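N-acetylmuramoyl-L-alanine amidase (Clostridium intestinale URNW, PDB 6SRT) probably cleaves the amide bond between N-acetylmuramic acid and L-alanine in bacterial cell-wall peptidoglycan, as a zinc-dependent endolysin amidase. Local coordinates at residues 48-59 with 71-79. Residues are numbered along the deposited sequence; the frame is centred on the assembly and turned at random. Where two conformers were deposited one is given.
Sequences HTVDNNMTPQKI and IGYHFYIRK. With GOL (glycerol), chain D; PO4 (phosphate ion), chain E.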
loop_
_atom_site.group_PDB
_atom_site.type_symbol
_atom_site.label_atom_id
_atom_site.label_comp_id
_atom_site.label_asym_id
_atom_site.label_seq_id
_atom_site.Cartn_x
_atom_site.Cartn_y
_atom_site.Cartn_z
ATOM N N HIS A 48 1.425 -4.744 5.818
ATOM C CA HIS A 48 2.719 -5.448 5.721
ATOM C C HIS A 48 2.492 -6.718 4.950
ATOM O O HIS A 48 1.372 -7.181 4.783
ATOM C CB HIS A 48 3.383 -5.665 7.081
ATOM C CG HIS A 48 2.799 -6.641 8.028
ATOM N ND1 HIS A 48 3.517 -7.058 9.159
ATOM C CD2 HIS A 48 1.620 -7.300 8.006
ATOM C CE1 HIS A 48 2.776 -7.904 9.806
ATOM N NE2 HIS A 48 1.618 -8.102 9.124
ATOM N N THR A 49 3.579 -7.281 4.446
ATOM C CA THR A 49 3.509 -8.485 3.638
ATOM C C THR A 49 3.653 -9.770 4.422
ATOM O O THR A 49 3.339 -10.839 3.874
ATOM C CB THR A 49 4.575 -8.469 2.548
ATOM O OG1 THR A 49 5.879 -8.364 3.145
ATOM C CG2 THR A 49 4.394 -7.334 1.574
ATOM N N VAL A 50 4.138 -9.708 5.635
ATOM C CA VAL A 50 4.512 -10.828 6.504
ATOM C C VAL A 50 5.774 -11.510 5.970
ATOM O O VAL A 50 6.784 -11.511 6.643
ATOM C CB VAL A 50 3.381 -11.824 6.778
ATOM C CG1 VAL A 50 3.845 -12.912 7.735
ATOM C CG2 VAL A 50 2.155 -11.118 7.333
ATOM N N ASP A 51 5.697 -12.111 4.819
ATOM C CA ASP A 51 6.853 -12.719 4.193
ATOM C C ASP A 51 7.785 -11.651 3.631
ATOM O O ASP A 51 7.367 -10.643 3.125
ATOM C CB ASP A 51 6.421 -13.638 3.065
ATOM C CG ASP A 51 5.558 -14.828 3.516
ATOM O OD1 ASP A 51 5.750 -15.342 4.609
ATOM O OD2 ASP A 51 4.703 -15.197 2.785
ATOM N N ASN A 52 9.073 -11.897 3.793
ATOM C CA ASN A 52 10.190 -11.135 3.226
ATOM C C ASN A 52 10.676 -11.745 1.903
ATOM O O ASN A 52 10.266 -12.820 1.547
ATOM C CB ASN A 52 11.293 -10.963 4.252
ATOM C CG ASN A 52 10.948 -9.933 5.287
ATOM O OD1 ASN A 52 10.743 -8.799 4.980
ATOM N ND2 ASN A 52 10.880 -10.340 6.539
ATOM N N ASN A 53 11.598 -11.107 1.196
ATOM C CA ASN A 53 12.189 -11.660 -0.052
ATOM C C ASN A 53 11.237 -11.525 -1.229
ATOM O O ASN A 53 11.688 -12.035 -2.221
ATOM C CB ASN A 53 12.657 -13.132 0.045
ATOM C CG ASN A 53 13.958 -13.201 0.802
ATOM O OD1 ASN A 53 14.396 -12.166 1.293
ATOM N ND2 ASN A 53 14.549 -14.370 0.947
ATOM N N MET A 54 10.026 -10.906 -1.141
ATOM C CA MET A 54 9.032 -11.042 -2.200
ATOM C C MET A 54 9.181 -9.909 -3.194
ATOM O O MET A 54 9.196 -8.713 -2.883
ATOM C CB MET A 54 7.601 -11.169 -1.748
ATOM C CG MET A 54 7.379 -12.546 -1.077
ATOM S SD MET A 54 5.637 -12.784 -0.843
ATOM C CE MET A 54 5.339 -11.345 0.099
ATOM N N THR A 55 9.281 -10.292 -4.462
ATOM C CA THR A 55 9.179 -9.340 -5.569
ATOM C C THR A 55 7.714 -8.947 -5.720
ATOM O O THR A 55 6.803 -9.662 -5.331
ATOM C CB THR A 55 9.659 -9.941 -6.882
ATOM O OG1 THR A 55 8.885 -11.109 -7.140
ATOM C CG2 THR A 55 11.136 -10.302 -6.788
ATOM N N PRO A 56 7.394 -7.828 -6.409
ATOM C CA PRO A 56 6.022 -7.529 -6.757
ATOM C C PRO A 56 5.387 -8.622 -7.617
ATOM O O PRO A 56 4.212 -8.907 -7.472
ATOM C CB PRO A 56 6.095 -6.134 -7.446
ATOM C CG PRO A 56 7.536 -5.978 -7.871
ATOM C CD PRO A 56 8.322 -6.773 -6.870
ATOM N N GLN A 57 6.193 -9.261 -8.487
ATOM C CA GLN A 57 5.642 -10.346 -9.310
ATOM C C GLN A 57 5.240 -11.552 -8.440
ATOM O O GLN A 57 4.203 -12.206 -8.748
ATOM C CB GLN A 57 6.645 -10.760 -10.378
ATOM C CG GLN A 57 6.959 -9.678 -11.412
ATOM C CD GLN A 57 8.063 -8.717 -11.045
ATOM O OE1 GLN A 57 8.594 -8.734 -9.899
ATOM N NE2 GLN A 57 8.516 -7.937 -12.037
ATOM N N LYS A 58 5.974 -11.854 -7.368
ATOM C CA LYS A 58 5.588 -12.943 -6.458
ATOM C C LYS A 58 4.282 -12.610 -5.758
ATOM O O LYS A 58 3.428 -13.466 -5.602
ATOM C CB LYS A 58 6.706 -13.241 -5.459
ATOM C CG LYS A 58 6.339 -14.374 -4.540
ATOM C CD LYS A 58 6.381 -15.731 -5.235
ATOM C CE LYS A 58 6.483 -16.896 -4.273
ATOM N NZ LYS A 58 6.255 -18.146 -5.028
ATOM N N ILE A 59 4.155 -11.364 -5.279
ATOM C CA ILE A 59 2.873 -10.950 -4.648
ATOM C C ILE A 59 1.734 -11.135 -5.663
ATOM O O ILE A 59 0.681 -11.638 -5.317
ATOM C CB ILE A 59 2.989 -9.510 -4.125
ATOM C CG1 ILE A 59 4.040 -9.435 -3.014
ATOM C CG2 ILE A 59 1.657 -9.100 -3.629
ATOM C CD1 ILE A 59 4.224 -8.044 -2.450
ATOM N N ILE A 71 -1.813 -8.442 -8.108
ATOM C CA ILE A 71 -1.360 -7.699 -6.913
ATOM C C ILE A 71 -2.456 -6.751 -6.495
ATOM O O ILE A 71 -2.916 -5.882 -7.275
ATOM C CB ILE A 71 -0.017 -7.044 -7.157
ATOM C CG1 ILE A 71 0.453 -6.291 -5.876
ATOM C CG2 ILE A 71 -0.007 -6.171 -8.371
ATOM C CD1 ILE A 71 1.920 -6.003 -5.857
ATOM N N GLY A 72 -2.879 -6.882 -5.207
ATOM C CA GLY A 72 -4.022 -6.138 -4.714
ATOM C C GLY A 72 -3.699 -4.770 -4.168
ATOM O O GLY A 72 -4.621 -3.989 -3.949
ATOM N N TYR A 73 -2.423 -4.514 -3.877
ATOM C CA TYR A 73 -1.957 -3.219 -3.371
ATOM C C TYR A 73 -1.753 -2.275 -4.569
ATOM O O TYR A 73 -1.341 -2.723 -5.635
ATOM C CB TYR A 73 -0.599 -3.394 -2.659
ATOM C CG TYR A 73 -0.594 -4.487 -1.629
ATOM C CD1 TYR A 73 -1.439 -4.514 -0.553
ATOM C CD2 TYR A 73 0.307 -5.541 -1.792
ATOM C CE1 TYR A 73 -1.348 -5.516 0.408
ATOM C CE2 TYR A 73 0.416 -6.538 -0.856
ATOM C CZ TYR A 73 -0.463 -6.566 0.210
ATOM O OH TYR A 73 -0.310 -7.546 1.157
ATOM N N HIS A 74 -1.963 -0.980 -4.326
ATOM C CA HIS A 74 -1.604 0.040 -5.317
ATOM C C HIS A 74 -0.096 0.296 -5.351
ATOM O O HIS A 74 0.432 0.663 -6.419
ATOM C CB HIS A 74 -2.358 1.311 -5.040
ATOM C CG HIS A 74 -3.829 1.116 -5.190
ATOM N ND1 HIS A 74 -4.607 0.754 -4.111
ATOM C CD2 HIS A 74 -4.613 1.217 -6.300
ATOM C CE1 HIS A 74 -5.852 0.598 -4.580
ATOM N NE2 HIS A 74 -5.893 0.885 -5.908
ATOM N N PHE A 75 0.584 0.085 -4.227
ATOM C CA PHE A 75 2.036 0.326 -4.122
ATOM C C PHE A 75 2.595 -0.715 -3.143
ATOM O O PHE A 75 1.977 -1.066 -2.132
ATOM C CB PHE A 75 2.334 1.721 -3.565
ATOM C CG PHE A 75 1.781 2.803 -4.449
ATOM C CD1 PHE A 75 2.460 3.233 -5.559
ATOM C CD2 PHE A 75 0.501 3.351 -4.157
ATOM C CE1 PHE A 75 1.912 4.207 -6.384
ATOM C CE2 PHE A 75 -0.067 4.283 -4.989
ATOM C CZ PHE A 75 0.651 4.707 -6.092
ATOM N N TYR A 76 3.855 -1.075 -3.409
ATOM C CA TYR A 76 4.642 -2.029 -2.583
ATOM C C TYR A 76 6.037 -1.436 -2.381
ATOM O O TYR A 76 6.728 -1.164 -3.381
ATOM C CB TYR A 76 4.689 -3.384 -3.305
ATOM C CG TYR A 76 5.623 -4.380 -2.688
ATOM C CD1 TYR A 76 5.644 -4.603 -1.317
ATOM C CD2 TYR A 76 6.470 -5.167 -3.465
ATOM C CE1 TYR A 76 6.521 -5.520 -0.750
ATOM C CE2 TYR A 76 7.320 -6.112 -2.933
ATOM C CZ TYR A 76 7.303 -6.335 -1.576
ATOM O OH TYR A 76 8.123 -7.245 -0.971
ATOM N N ILE A 77 6.399 -1.248 -1.138
ATOM C CA ILE A 77 7.653 -0.582 -0.751
ATOM C C ILE A 77 8.566 -1.652 -0.209
ATOM O O ILE A 77 8.335 -2.191 0.924
ATOM C CB ILE A 77 7.427 0.565 0.230
ATOM C CG1 ILE A 77 6.361 1.524 -0.300
ATOM C CG2 ILE A 77 8.750 1.238 0.470
ATOM C CD1 ILE A 77 6.093 2.663 0.597
ATOM N N ARG A 78 9.662 -1.947 -0.880
ATOM C CA ARG A 78 10.656 -2.951 -0.441
ATOM C C ARG A 78 11.593 -2.337 0.588
ATOM O O ARG A 78 11.612 -1.117 0.839
ATOM C CB ARG A 78 11.341 -3.549 -1.665
ATOM C CG ARG A 78 10.376 -4.430 -2.451
ATOM C CD ARG A 78 11.103 -5.478 -3.275
ATOM N NE ARG A 78 11.682 -6.463 -2.403
ATOM C CZ ARG A 78 12.254 -7.596 -2.793
ATOM N NH1 ARG A 78 12.485 -7.816 -4.074
ATOM N NH2 ARG A 78 12.733 -8.409 -1.886
ATOM N N LYS A 79 12.371 -3.207 1.221
ATOM C CA LYS A 79 13.246 -2.799 2.339
ATOM C C LYS A 79 14.223 -1.714 1.940
ATOM O O LYS A 79 14.535 -0.871 2.816
ATOM C CB LYS A 79 13.962 -4.026 2.927
ATOM C CG LYS A 79 13.014 -4.850 3.849
ATOM C CD LYS A 79 13.723 -5.775 4.657
ATOM C CE LYS A 79 12.974 -6.710 5.530
ATOM N NZ LYS A 79 11.744 -6.297 6.188
HETATM C C1 GOL D . -0.045 -11.219 1.193
HETATM O O1 GOL D . -1.285 -10.587 0.929
HETATM C C2 GOL D . 1.052 -10.472 0.484
HETATM O O2 GOL D . 1.422 -9.351 1.284
HETATM C C3 GOL D . 2.241 -11.357 0.244
HETATM O O3 GOL D . 2.528 -12.113 1.423
HETATM P P PO4 E . -2.079 -8.529 4.061
HETATM O O1 PO4 E . -3.075 -8.055 5.030
HETATM O O2 PO4 E . -2.517 -9.787 3.331
HETATM O O3 PO4 E . -0.714 -8.876 4.833
HETATM O O4 PO4 E . -1.952 -7.377 3.151
#
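I59 lays its CD1 methyl over the Y76 ring, 3.5 Å from the centroid and 6° off the ring normal, a CH-pi contact that packs helix 56-65 on strand 75-77 of the mixed sheet in the PGRP-like fold of this amidase-2 family enzyme. With CG of Y76 anti to the backbone N (chi1 171°), the ring extends between the loop and the helix start, with P56 CB 4.1 Å from Y76 CD2 and T49 CG2 crossing to Y76 CE1. Y76 OH donates to M54 O at 2.6 Å, an acceptor at the ring edge, near the ring plane. M54 O also sits 3.3 Å from R78 CZ, over the guanidinium face, while R78 NE is held in a salt bridge with E109. T55 N-caps the helix through OG1, which accepts from K58 N. The other I59 branch touches I71 CG1, and I59 CG2 lies 4.0 Å from Y73 CE2, extending the apolar layer towards the zinc site of H47, H144 and C152. Y73 OH donates to O4 of a phosphate and accepts from O2 of a glycerol, both probably from the crystallisation liquor. At the far end K79, salt-bridged to E115, bends at its last torsion, and K79 NZ donates to N52 OD1 at 3.0 Å, 34° out of the plane of the N52 side-chain carbonyl.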